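Local atomic coordinates of berberine bridge enzyme-like 28 (Arabidopsis thaliana, PDB entry 5D79), a protein that is an FAD-binding oxidoreductase of the berberine bridge enzyme-like family that takes part in adaptation to salt stress. Residues F58-S63 with I81-K86; A126-R131 with F236-S241; T252-K257 with N311-L316; T303-G308 with I337-W342. All blocks are in the same frame, centred on the assembly; numbering follows the deposited sequence.

Contact 1 (F58-S63 with I81-K86); sequences FSILDS and IITPVK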
# COMPACT_ATOMS: atom_id res chain seq x y z
N PHE A 58 3.19 10.14 23.62
CA PHE A 58 1.98 9.49 23.13
C PHE A 58 1.42 10.21 21.92
O PHE A 58 0.74 9.61 21.09
CB PHE A 58 0.94 9.41 24.25
CG PHE A 58 1.38 8.56 25.40
CD1 PHE A 58 2.18 9.09 26.40
CD2 PHE A 58 1.02 7.22 25.46
CE1 PHE A 58 2.60 8.30 27.45
CE2 PHE A 58 1.44 6.43 26.51
CZ PHE A 58 2.23 6.97 27.51
N SER A 59 1.75 11.49 21.81
CA SER A 59 1.36 12.33 20.68
C SER A 59 2.14 11.99 19.42
O SER A 59 1.58 11.91 18.33
CB SER A 59 1.59 13.80 21.02
OG SER A 59 2.98 14.07 21.07
N ILE A 60 3.45 11.82 19.59
CA ILE A 60 4.32 11.41 18.48
C ILE A 60 3.92 10.02 17.98
O ILE A 60 3.89 9.77 16.77
CB ILE A 60 5.81 11.41 18.90
CG1 ILE A 60 6.32 12.84 19.09
CG2 ILE A 60 6.67 10.71 17.86
CD1 ILE A 60 6.59 13.56 17.77
N LEU A 61 3.60 9.13 18.91
CA LEU A 61 3.18 7.77 18.56
C LEU A 61 1.80 7.75 17.92
O LEU A 61 1.57 7.02 16.95
CB LEU A 61 3.17 6.88 19.80
CG LEU A 61 2.71 5.43 19.57
CD1 LEU A 61 3.66 4.72 18.62
CD2 LEU A 61 2.57 4.68 20.89
N ASP A 62 0.88 8.54 18.47
CA ASP A 62 -0.51 8.52 18.02
C ASP A 62 -0.66 9.19 16.67
O ASP A 62 -1.57 8.85 15.90
CB ASP A 62 -1.42 9.22 19.04
CG ASP A 62 -2.52 8.32 19.56
OD1 ASP A 62 -3.44 7.98 18.78
OD2 ASP A 62 -2.49 7.99 20.77
N SER A 63 0.24 10.13 16.37
CA SER A 63 0.05 11.04 15.23
C SER A 63 -0.09 10.38 13.86
O SER A 63 -0.95 10.76 13.07
CB SER A 63 1.20 12.06 15.19
OG SER A 63 2.34 11.58 15.87
N ILE A 81 10.63 6.06 21.00
CA ILE A 81 10.48 6.48 19.61
C ILE A 81 11.60 7.44 19.26
O ILE A 81 11.89 8.35 20.01
CB ILE A 81 9.13 7.17 19.36
CG1 ILE A 81 7.97 6.24 19.72
CG2 ILE A 81 9.02 7.64 17.91
CD1 ILE A 81 6.63 6.94 19.80
N ILE A 82 12.23 7.23 18.11
CA ILE A 82 13.27 8.14 17.64
C ILE A 82 12.82 8.75 16.31
O ILE A 82 12.44 8.03 15.38
CB ILE A 82 14.64 7.42 17.48
CG1 ILE A 82 15.01 6.66 18.76
CG2 ILE A 82 15.73 8.41 17.13
CD1 ILE A 82 14.60 5.18 18.77
N THR A 83 12.85 10.08 16.23
CA THR A 83 12.52 10.80 15.00
C THR A 83 13.79 11.40 14.41
O THR A 83 14.08 12.57 14.62
CB THR A 83 11.44 11.93 15.22
OG1 THR A 83 11.97 12.99 16.04
CG2 THR A 83 10.18 11.38 15.86
N PRO A 84 14.56 10.58 13.66
CA PRO A 84 15.84 11.00 13.08
C PRO A 84 15.70 12.23 12.17
O PRO A 84 14.64 12.43 11.58
CB PRO A 84 16.26 9.77 12.26
CG PRO A 84 14.97 9.03 11.99
CD PRO A 84 14.17 9.23 13.22
N VAL A 85 16.75 13.04 12.08
CA VAL A 85 16.74 14.22 11.21
C VAL A 85 17.85 14.17 10.17
O VAL A 85 17.83 14.92 9.19
CB VAL A 85 16.86 15.53 12.02
CG1 VAL A 85 15.66 15.69 12.96
CG2 VAL A 85 18.18 15.57 12.79
N LYS A 86 18.81 13.28 10.36
CA LYS A 86 19.86 13.06 9.38
C LYS A 86 20.11 11.56 9.29
O LYS A 86 19.76 10.82 10.20
CB LYS A 86 21.14 13.82 9.74
CG LYS A 86 21.63 13.58 11.14
CD LYS A 86 22.69 14.59 11.56
CE LYS A 86 23.11 14.40 13.02
NZ LYS A 86 22.03 14.70 14.01
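Leu61 and Ile81 make the nearest backbone approach between the short helix 58-63 and the strand end at Ile81-Ile82, with Leu61 CA and Ile81 CA 7.5 Å apart. Ile81 sends its two branches to neighbouring helix residues. Its CD1 end meets Leu61 at about a right angle, 3.5 Å from Leu61 CB, which is tighter than usual for two carbons and leaves little slack at the base of the leucine. Its other branch, CG2, lies 3.9 Å from Ile60 CG2. That methyl of Ile60 stands anti to the backbone N (chi1, measured to CG1, is -71°), and it also comes within 4.1 Å of Thr83 CG2, bridging Ile81 and Thr83 just past the end of the strand. The strand belongs to the mixed sheet of the FAD-binding PCMH-type domain, where its backbone pairs with that of strand 125-129; the helix lies against one side of the sheet at this strand, and Ile82 points to the other side, against Val93 of helix 87-100. Thr83 presents its methyl to the helix while OG1 has a weak hydrogen bond with His50. The helix is also tied down through its carbonyls, with Leu61 O bonded to Arg107 and Asp62 O to Arg360.

Contact 2 (A126-R131 with F236-S241); sequences AVIDLR and FGVILS. With FAD (flavin-adenine dinucleotide), chain E.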
# COMPACT_ATOMS: atom_id res chain seq x y z
N ALA A 126 11.39 -0.47 19.97
CA ALA A 126 11.43 0.97 19.78
C ALA A 126 10.95 1.28 18.37
O ALA A 126 10.85 0.37 17.54
CB ALA A 126 12.82 1.49 20.03
N VAL A 127 10.65 2.55 18.09
CA VAL A 127 10.17 2.97 16.77
C VAL A 127 11.09 3.99 16.12
O VAL A 127 11.43 4.99 16.72
CB VAL A 127 8.74 3.59 16.86
CG1 VAL A 127 8.37 4.28 15.56
CG2 VAL A 127 7.71 2.52 17.21
N ILE A 128 11.51 3.71 14.88
CA ILE A 128 12.17 4.70 14.03
C ILE A 128 11.13 5.41 13.14
O ILE A 128 10.79 4.91 12.05
CB ILE A 128 13.26 4.06 13.13
CG1 ILE A 128 14.15 3.10 13.93
CG2 ILE A 128 14.11 5.12 12.46
CD1 ILE A 128 15.09 2.30 13.07
N ASP A 129 10.62 6.55 13.61
CA ASP A 129 9.62 7.33 12.87
C ASP A 129 10.34 8.27 11.91
O ASP A 129 11.16 9.10 12.34
CB ASP A 129 8.73 8.10 13.86
CG ASP A 129 7.49 8.74 13.20
OD1 ASP A 129 7.63 9.43 12.16
OD2 ASP A 129 6.38 8.58 13.75
N LEU A 130 10.04 8.15 10.62
CA LEU A 130 10.78 8.86 9.57
C LEU A 130 10.17 10.19 9.18
O LEU A 130 10.54 10.77 8.16
CB LEU A 130 10.88 7.99 8.32
CG LEU A 130 11.64 6.68 8.54
CD1 LEU A 130 11.51 5.78 7.34
CD2 LEU A 130 13.10 6.98 8.82
N ARG A 131 9.25 10.69 10.01
CA ARG A 131 8.50 11.90 9.72
C ARG A 131 9.36 13.13 9.38
O ARG A 131 8.90 14.02 8.67
CB ARG A 131 7.61 12.24 10.90
CG ARG A 131 8.35 12.69 12.16
CD ARG A 131 7.35 12.90 13.26
NE ARG A 131 6.37 11.82 13.22
CZ ARG A 131 5.32 11.72 14.03
NH1 ARG A 131 5.10 12.65 14.95
NH2 ARG A 131 4.49 10.70 13.90
N PHE A 236 14.40 -6.06 5.29
CA PHE A 236 15.68 -5.89 4.61
C PHE A 236 16.56 -4.72 5.07
O PHE A 236 17.75 -4.68 4.73
CB PHE A 236 15.44 -5.77 3.09
CG PHE A 236 14.91 -7.04 2.48
CD1 PHE A 236 15.76 -8.10 2.20
CD2 PHE A 236 13.56 -7.19 2.22
CE1 PHE A 236 15.28 -9.28 1.67
CE2 PHE A 236 13.08 -8.37 1.69
CZ PHE A 236 13.95 -9.41 1.41
N GLY A 237 16.01 -3.78 5.84
CA GLY A 237 16.78 -2.65 6.33
C GLY A 237 15.95 -1.41 6.62
O GLY A 237 14.73 -1.49 6.75
N VAL A 238 16.62 -0.27 6.74
CA VAL A 238 15.92 1.01 6.78
C VAL A 238 16.19 1.79 5.51
O VAL A 238 17.28 2.34 5.33
CB VAL A 238 16.33 1.88 7.98
CG1 VAL A 238 15.45 3.13 8.03
CG2 VAL A 238 16.20 1.09 9.28
N ILE A 239 15.19 1.84 4.64
CA ILE A 239 15.31 2.55 3.38
C ILE A 239 15.21 4.05 3.65
O ILE A 239 14.23 4.52 4.24
CB ILE A 239 14.24 2.10 2.36
CG1 ILE A 239 14.17 0.57 2.32
CG2 ILE A 239 14.55 2.64 0.98
CD1 ILE A 239 12.92 0.02 1.71
N LEU A 240 16.23 4.79 3.22
CA LEU A 240 16.33 6.21 3.53
C LEU A 240 15.71 7.07 2.43
O LEU A 240 15.13 8.13 2.72
CB LEU A 240 17.79 6.60 3.74
CG LEU A 240 18.48 6.05 4.98
CD1 LEU A 240 19.91 6.56 5.01
CD2 LEU A 240 17.74 6.42 6.26
N SER A 241 15.84 6.61 1.19
CA SER A 241 15.42 7.43 0.06
C SER A 241 15.16 6.59 -1.20
O SER A 241 15.76 5.53 -1.37
CB SER A 241 16.48 8.49 -0.20
OG SER A 241 15.94 9.56 -0.95
PA FAD E . 3.91 2.25 7.44
O1A FAD E . 3.04 1.65 8.52
O2A FAD E . 4.72 3.43 7.93
O5B FAD E . 4.86 1.10 6.81
C5B FAD E . 4.33 -0.17 6.45
C4B FAD E . 5.40 -1.27 6.41
O4B FAD E . 6.53 -0.80 5.69
C3B FAD E . 5.87 -1.63 7.81
O3B FAD E . 6.16 -3.01 7.92
C2B FAD E . 7.13 -0.79 7.98
O2B FAD E . 8.05 -1.37 8.88
C1B FAD E . 7.65 -0.68 6.55
N9A FAD E . 8.40 0.57 6.26
C8A FAD E . 7.93 1.86 6.22
N7A FAD E . 8.96 2.68 5.90
C5A FAD E . 10.08 1.93 5.73
C6A FAD E . 11.40 2.23 5.40
N6A FAD E . 11.73 3.44 4.94
N1A FAD E . 12.33 1.22 5.29
C2A FAD E . 11.96 -0.09 5.51
N3A FAD E . 10.65 -0.38 5.84
C4A FAD E . 9.73 0.60 5.95
N1 FAD E . -1.79 0.45 -1.26
C2 FAD E . -1.90 0.36 -2.64
O2 FAD E . -0.93 -0.01 -3.32
N3 FAD E . -3.09 0.70 -3.26
C4 FAD E . -4.19 1.13 -2.52
O4 FAD E . -5.19 1.53 -3.10
C4X FAD E . -4.07 1.24 -1.13
N5 FAD E . -5.09 1.79 -0.37
C5X FAD E . -4.83 2.17 0.94
C6 FAD E . -5.74 2.94 1.66
C7 FAD E . -5.47 3.31 2.98
C7M FAD E . -6.46 4.13 3.75
C8 FAD E . -4.27 2.94 3.58
C8M FAD E . -3.96 3.30 5.00
C9 FAD E . -3.36 2.17 2.86
C9A FAD E . -3.66 1.74 1.56
N10 FAD E . -2.78 0.93 0.86
C10 FAD E . -2.85 0.92 -0.52
C1' FAD E . -1.71 0.16 1.58
C2' FAD E . -0.41 0.91 1.73
O2' FAD E . 0.17 1.10 0.45
C3' FAD E . 0.50 0.09 2.64
O3' FAD E . -0.08 0.06 3.92
C4' FAD E . 1.87 0.70 2.78
O4' FAD E . 2.79 -0.29 3.15
C5' FAD E . 1.85 1.72 3.90
O5' FAD E . 3.01 2.51 3.80
P FAD E . 3.25 3.61 4.95
O1P FAD E . 4.65 4.15 4.85
O2P FAD E . 2.23 4.71 4.87
O3P FAD E . 2.93 2.70 6.24
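With CG1 anti to its carbonyl carbon (chi1 -46°) and the chain extended beyond it, Ile128 reaches across to Val238, whose CG2 is likewise anti to the carbonyl carbon. The two side chains meet tip to tip, Ile128 CD1 lying 4.1 Å from Val238 CG2. Two residues on, Leu130 brings CD1 to 4.3 Å from Ile239 O and to 3.4 Å from N6A of the FAD adenine. Both strands belong to the FAD-binding PCMH-type domain but to different sheets, and residues of both, Leu130, Val238 and Ile239, line the adenine end of the cofactor pocket. Recognition of the base falls to the Ile239 backbone: its N donates to FAD N1A over 3.0 Å, while FAD N6A donates to Ile239 O over 2.8 Å, both bonds moderately bent (156° and 155° at the hydrogen). This pair reads the acceptor and donor of the adenine's pairing edge. The Ile239 side chain adds apolar cover, its CD1 lying over one face of the base at C2A and N1A, 3.8 Å from FAD N1A, while Leu130 CD1 approaches N6A from the other side of the plane. Cutting Ile239 back to an alanine removes CG1 and CD1 and would probably leave that face of the adenine without its apolar cover at N1A and C2A. At the end of strand 125-129, Asp129 OD1 forms an Asx turn by accepting from Arg131 N and takes Arg131 NE from above the carboxylate plane. Asp129 OD2 completes the salt bridge at 2.8 Å from Arg131 NH2, and it has a second charged partner in Arg107.

Contact 3 (T252-K257 with N311-L316); sequences TITVFK and NNLLAL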
# COMPACT_ATOMS: atom_id res chain seq x y z
N THR A 252 -3.56 17.11 -20.71
CA THR A 252 -5.00 16.85 -20.61
C THR A 252 -5.30 15.35 -20.56
O THR A 252 -4.99 14.62 -21.50
CB THR A 252 -5.77 17.45 -21.79
OG1 THR A 252 -5.88 18.87 -21.62
CG2 THR A 252 -7.18 16.84 -21.88
N ILE A 253 -5.91 14.92 -19.46
CA ILE A 253 -6.42 13.56 -19.38
C ILE A 253 -7.93 13.58 -19.10
O ILE A 253 -8.54 14.65 -18.97
CB ILE A 253 -5.67 12.75 -18.32
CG1 ILE A 253 -5.62 13.49 -16.97
CG2 ILE A 253 -4.25 12.51 -18.79
CD1 ILE A 253 -6.87 13.39 -16.10
N THR A 254 -8.53 12.40 -19.02
CA THR A 254 -9.97 12.32 -18.85
C THR A 254 -10.35 11.34 -17.75
O THR A 254 -9.98 10.17 -17.81
CB THR A 254 -10.67 11.88 -20.16
OG1 THR A 254 -10.30 12.76 -21.23
CG2 THR A 254 -12.17 11.92 -20.00
N VAL A 255 -11.09 11.83 -16.75
CA VAL A 255 -11.74 10.96 -15.78
C VAL A 255 -13.24 10.79 -16.09
O VAL A 255 -13.82 11.58 -16.82
CB VAL A 255 -11.57 11.47 -14.33
CG1 VAL A 255 -10.10 11.57 -13.96
CG2 VAL A 255 -12.32 12.80 -14.12
N PHE A 256 -13.84 9.73 -15.54
CA PHE A 256 -15.27 9.46 -15.72
C PHE A 256 -15.87 8.68 -14.55
O PHE A 256 -15.19 7.93 -13.85
CB PHE A 256 -15.52 8.70 -17.03
CG PHE A 256 -14.91 7.31 -17.08
CD1 PHE A 256 -13.61 7.12 -17.53
CD2 PHE A 256 -15.65 6.19 -16.70
CE1 PHE A 256 -13.06 5.86 -17.59
CE2 PHE A 256 -15.11 4.93 -16.76
CZ PHE A 256 -13.81 4.76 -17.20
N LYS A 257 -17.17 8.86 -14.34
CA LYS A 257 -17.86 8.16 -13.28
C LYS A 257 -19.21 7.76 -13.81
O LYS A 257 -19.90 8.55 -14.46
CB LYS A 257 -17.98 9.04 -12.04
CG LYS A 257 -18.66 8.37 -10.85
CD LYS A 257 -18.56 9.24 -9.59
CE LYS A 257 -17.10 9.45 -9.17
NZ LYS A 257 -16.90 10.37 -8.00
N ASN A 311 -13.00 12.67 -26.39
CA ASN A 311 -13.65 12.04 -27.54
C ASN A 311 -13.05 10.66 -27.84
O ASN A 311 -13.75 9.75 -28.29
CB ASN A 311 -13.58 12.95 -28.78
CG ASN A 311 -14.58 14.12 -28.70
OD1 ASN A 311 -15.30 14.28 -27.71
ND2 ASN A 311 -14.62 14.93 -29.76
N ASN A 312 -11.76 10.50 -27.56
CA ASN A 312 -11.07 9.23 -27.74
C ASN A 312 -11.49 8.21 -26.70
O ASN A 312 -11.59 7.02 -27.00
CB ASN A 312 -9.56 9.42 -27.69
CG ASN A 312 -9.04 10.22 -28.86
OD1 ASN A 312 -9.75 10.44 -29.84
ND2 ASN A 312 -7.80 10.67 -28.78
N LEU A 313 -11.72 8.67 -25.48
CA LEU A 313 -12.25 7.80 -24.44
C LEU A 313 -13.61 7.26 -24.86
O LEU A 313 -13.88 6.06 -24.73
CB LEU A 313 -12.37 8.55 -23.10
CG LEU A 313 -13.27 7.86 -22.07
CD1 LEU A 313 -12.64 6.55 -21.61
CD2 LEU A 313 -13.60 8.76 -20.88
N LEU A 314 -14.46 8.14 -25.37
CA LEU A 314 -15.85 7.82 -25.69
C LEU A 314 -15.96 6.82 -26.83
O LEU A 314 -16.79 5.91 -26.79
CB LEU A 314 -16.63 9.10 -26.03
CG LEU A 314 -16.83 10.07 -24.86
CD1 LEU A 314 -17.51 11.36 -25.30
CD2 LEU A 314 -17.60 9.38 -23.74
N ALA A 315 -15.14 7.01 -27.86
CA ALA A 315 -15.12 6.13 -29.01
C ALA A 315 -14.57 4.78 -28.62
O ALA A 315 -15.01 3.74 -29.13
CB ALA A 315 -14.30 6.74 -30.13
N LEU A 316 -13.61 4.79 -27.70
CA LEU A 316 -13.01 3.56 -27.22
C LEU A 316 -14.01 2.78 -26.36
O LEU A 316 -14.05 1.55 -26.40
CB LEU A 316 -11.73 3.85 -26.44
CG LEU A 316 -10.92 2.66 -25.92
CD1 LEU A 316 -10.46 1.76 -27.05
CD2 LEU A 316 -9.73 3.15 -25.12
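Leu313 crosses both Thr254 and Phe256 obliquely, its forked end set against two residues of strand 253-260 that point to the same side. Branch CD2 does most of the touching: it sits 3.6 Å from Thr254 CG2 and 3.7 Å from Phe256 CD1, so a single methyl touches both the threonine and the ring. The second branch reaches further along the ring, with Leu313 CD1 4.1 Å from Phe256 CE1. Leu313 approaches from helix 310-320 with CG anti to the backbone N (chi1 164°), which carries the fork outward from the helix to the strand. Phe256 CG sits between its backbone N and carbonyl carbon (chi1 65°), which turns the ring to the leucine. Thr254 turns its methyl to the leucine. Strand 253-260 belongs to the seven-stranded antiparallel sheet, and the helix, which follows strand 298-306 in the chain, lies on one face of it. Leu326, Leu284 and Tyr306 also touch the same leucine. The Phe256 ring packs on Ile286 of strand 284-292. Across the two segments the contact is wholly apolar; it should therefore depend on shape and on exclusion of water, while Thr254 OG1 is hydrogen-bonded to the carbonyl of Gly308.

Contact 4 (T303-G308 with I337-W342); sequences TGLYIG and IESVLW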
# COMPACT_ATOMS: atom_id res chain seq x y z
N THR A 303 -15.51 3.98 -11.98
CA THR A 303 -14.69 5.18 -12.13
C THR A 303 -13.44 4.83 -12.93
O THR A 303 -12.97 3.69 -12.92
CB THR A 303 -14.30 5.77 -10.78
OG1 THR A 303 -13.62 4.78 -10.00
CG2 THR A 303 -15.52 6.21 -10.05
N GLY A 304 -12.90 5.82 -13.62
CA GLY A 304 -11.77 5.55 -14.47
C GLY A 304 -10.95 6.75 -14.85
O GLY A 304 -11.38 7.89 -14.73
N LEU A 305 -9.74 6.47 -15.32
CA LEU A 305 -8.81 7.48 -15.77
C LEU A 305 -8.34 7.08 -17.16
O LEU A 305 -7.83 5.98 -17.37
CB LEU A 305 -7.63 7.62 -14.80
CG LEU A 305 -6.48 8.48 -15.31
CD1 LEU A 305 -6.89 9.91 -15.38
CD2 LEU A 305 -5.26 8.33 -14.44
N TYR A 306 -8.55 7.96 -18.12
CA TYR A 306 -8.08 7.71 -19.47
C TYR A 306 -6.95 8.67 -19.79
O TYR A 306 -7.10 9.89 -19.63
CB TYR A 306 -9.23 7.85 -20.46
CG TYR A 306 -8.82 7.62 -21.89
CD1 TYR A 306 -8.50 6.34 -22.35
CD2 TYR A 306 -8.75 8.67 -22.78
CE1 TYR A 306 -8.12 6.14 -23.65
CE2 TYR A 306 -8.37 8.47 -24.09
CZ TYR A 306 -8.06 7.21 -24.52
OH TYR A 306 -7.69 7.02 -25.82
N ILE A 307 -5.81 8.12 -20.22
CA ILE A 307 -4.65 8.95 -20.59
C ILE A 307 -4.80 9.46 -22.03
O ILE A 307 -4.16 8.96 -22.96
CB ILE A 307 -3.33 8.17 -20.45
CG1 ILE A 307 -3.31 7.41 -19.14
CG2 ILE A 307 -2.15 9.11 -20.46
CD1 ILE A 307 -3.38 8.31 -17.96
N GLY A 308 -5.67 10.46 -22.20
CA GLY A 308 -5.99 11.01 -23.51
C GLY A 308 -7.27 11.82 -23.45
O GLY A 308 -7.85 11.97 -22.37
N ILE A 337 -2.66 15.74 -12.24
CA ILE A 337 -2.58 16.08 -10.84
C ILE A 337 -3.99 16.41 -10.32
O ILE A 337 -4.30 16.14 -9.16
CB ILE A 337 -1.60 17.26 -10.58
CG1 ILE A 337 -1.42 17.49 -9.07
CG2 ILE A 337 -2.04 18.55 -11.28
CD1 ILE A 337 -0.90 16.27 -8.33
N GLU A 338 -4.85 16.97 -11.16
CA GLU A 338 -6.21 17.24 -10.73
C GLU A 338 -6.99 15.93 -10.57
O GLU A 338 -7.88 15.82 -9.72
CB GLU A 338 -6.91 18.19 -11.70
CG GLU A 338 -6.47 19.64 -11.53
CD GLU A 338 -7.11 20.60 -12.52
OE1 GLU A 338 -7.33 20.20 -13.69
OE2 GLU A 338 -7.38 21.75 -12.14
N SER A 339 -6.62 14.92 -11.36
CA SER A 339 -7.27 13.61 -11.29
C SER A 339 -6.89 12.89 -9.99
O SER A 339 -7.64 12.04 -9.50
CB SER A 339 -6.90 12.75 -12.50
OG SER A 339 -5.62 12.16 -12.33
N VAL A 340 -5.73 13.23 -9.44
CA VAL A 340 -5.31 12.75 -8.12
C VAL A 340 -6.28 13.23 -7.03
O VAL A 340 -6.73 12.46 -6.18
CB VAL A 340 -3.86 13.20 -7.78
CG1 VAL A 340 -3.51 12.89 -6.34
CG2 VAL A 340 -2.85 12.56 -8.74
N LEU A 341 -6.60 14.52 -7.03
CA LEU A 341 -7.58 15.05 -6.09
C LEU A 341 -8.92 14.38 -6.33
O LEU A 341 -9.68 14.11 -5.40
CB LEU A 341 -7.72 16.57 -6.22
CG LEU A 341 -6.76 17.50 -5.48
CD1 LEU A 341 -5.38 17.37 -6.05
CD2 LEU A 341 -7.23 18.92 -5.61
N TRP A 342 -9.21 14.13 -7.59
CA TRP A 342 -10.48 13.55 -7.97
C TRP A 342 -10.63 12.19 -7.32
O TRP A 342 -11.59 11.93 -6.60
CB TRP A 342 -10.56 13.45 -9.49
CG TRP A 342 -11.93 13.22 -10.05
CD1 TRP A 342 -12.89 14.17 -10.33
CD2 TRP A 342 -12.49 11.97 -10.44
NE1 TRP A 342 -14.00 13.57 -10.86
CE2 TRP A 342 -13.78 12.22 -10.94
CE3 TRP A 342 -12.02 10.65 -10.41
CZ2 TRP A 342 -14.61 11.20 -11.40
CZ3 TRP A 342 -12.85 9.64 -10.87
CH2 TRP A 342 -14.13 9.92 -11.36
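Helix 336-343 packs on the seven-stranded antiparallel sheet, and it meets strand 298-306 running almost exactly the other way: the axes of 303-306 and 337-342 make an angle of 173° and approach to 10.4 Å. Thr303 comes to the edge of the Trp342 indole, near the ring plane, where Thr303 CB is 4.1 Å from Trp342 CZ3 and Thr303 CG2 is 4.2 Å from Trp342 CH2. The indole gets there because Trp342 CG is anti to its backbone N (chi1 -164°), extending the ring from the helix toward the strand. One turn earlier, Ser339 faces the end of Leu305, whose CD1 lies 4.0 Å from both CB and OG of the serine. This is van der Waals contact; the Ser339 hydroxyl is hydrogen-bonded to the Trp336 carbonyl within its helix. The small serine meets a leucine tip while the large indole spans the wider separation at Thr303. Val255 of the adjacent strand 253-260 touches both Ser339 and Trp342, and Lys257 there makes a cation-pi interaction with the indole. A helix antiparallel to one strand and packed also on its neighbour, with helix 310-320 across the sheet, is the layered alpha+beta pattern of this family's substrate-binding domain.

All four contacts are buried, and they form two groups, contact 2 lying on the opposite side of the chain's centre from contacts 3 and 4. Contacts 1 and 2 share the mixed sheet of the FAD-binding domain, where strands 80-82 and 125-129 are neighbours, and Arg131 of contact 2 reaches back to Ser63 of contact 1. Contacts 3 and 4 share the seven-stranded sheet through adjacent strands 253-260 and 298-306, with centres about 10 Å apart. Contacts 1, 3 and 4 dock helices through largely apolar side chains, contact 4 adding an indole edge and a serine. Contact 2 instead joins two strands and alone includes FAD, with backbone hydrogen bonds to the adenine beside its aliphatic packing.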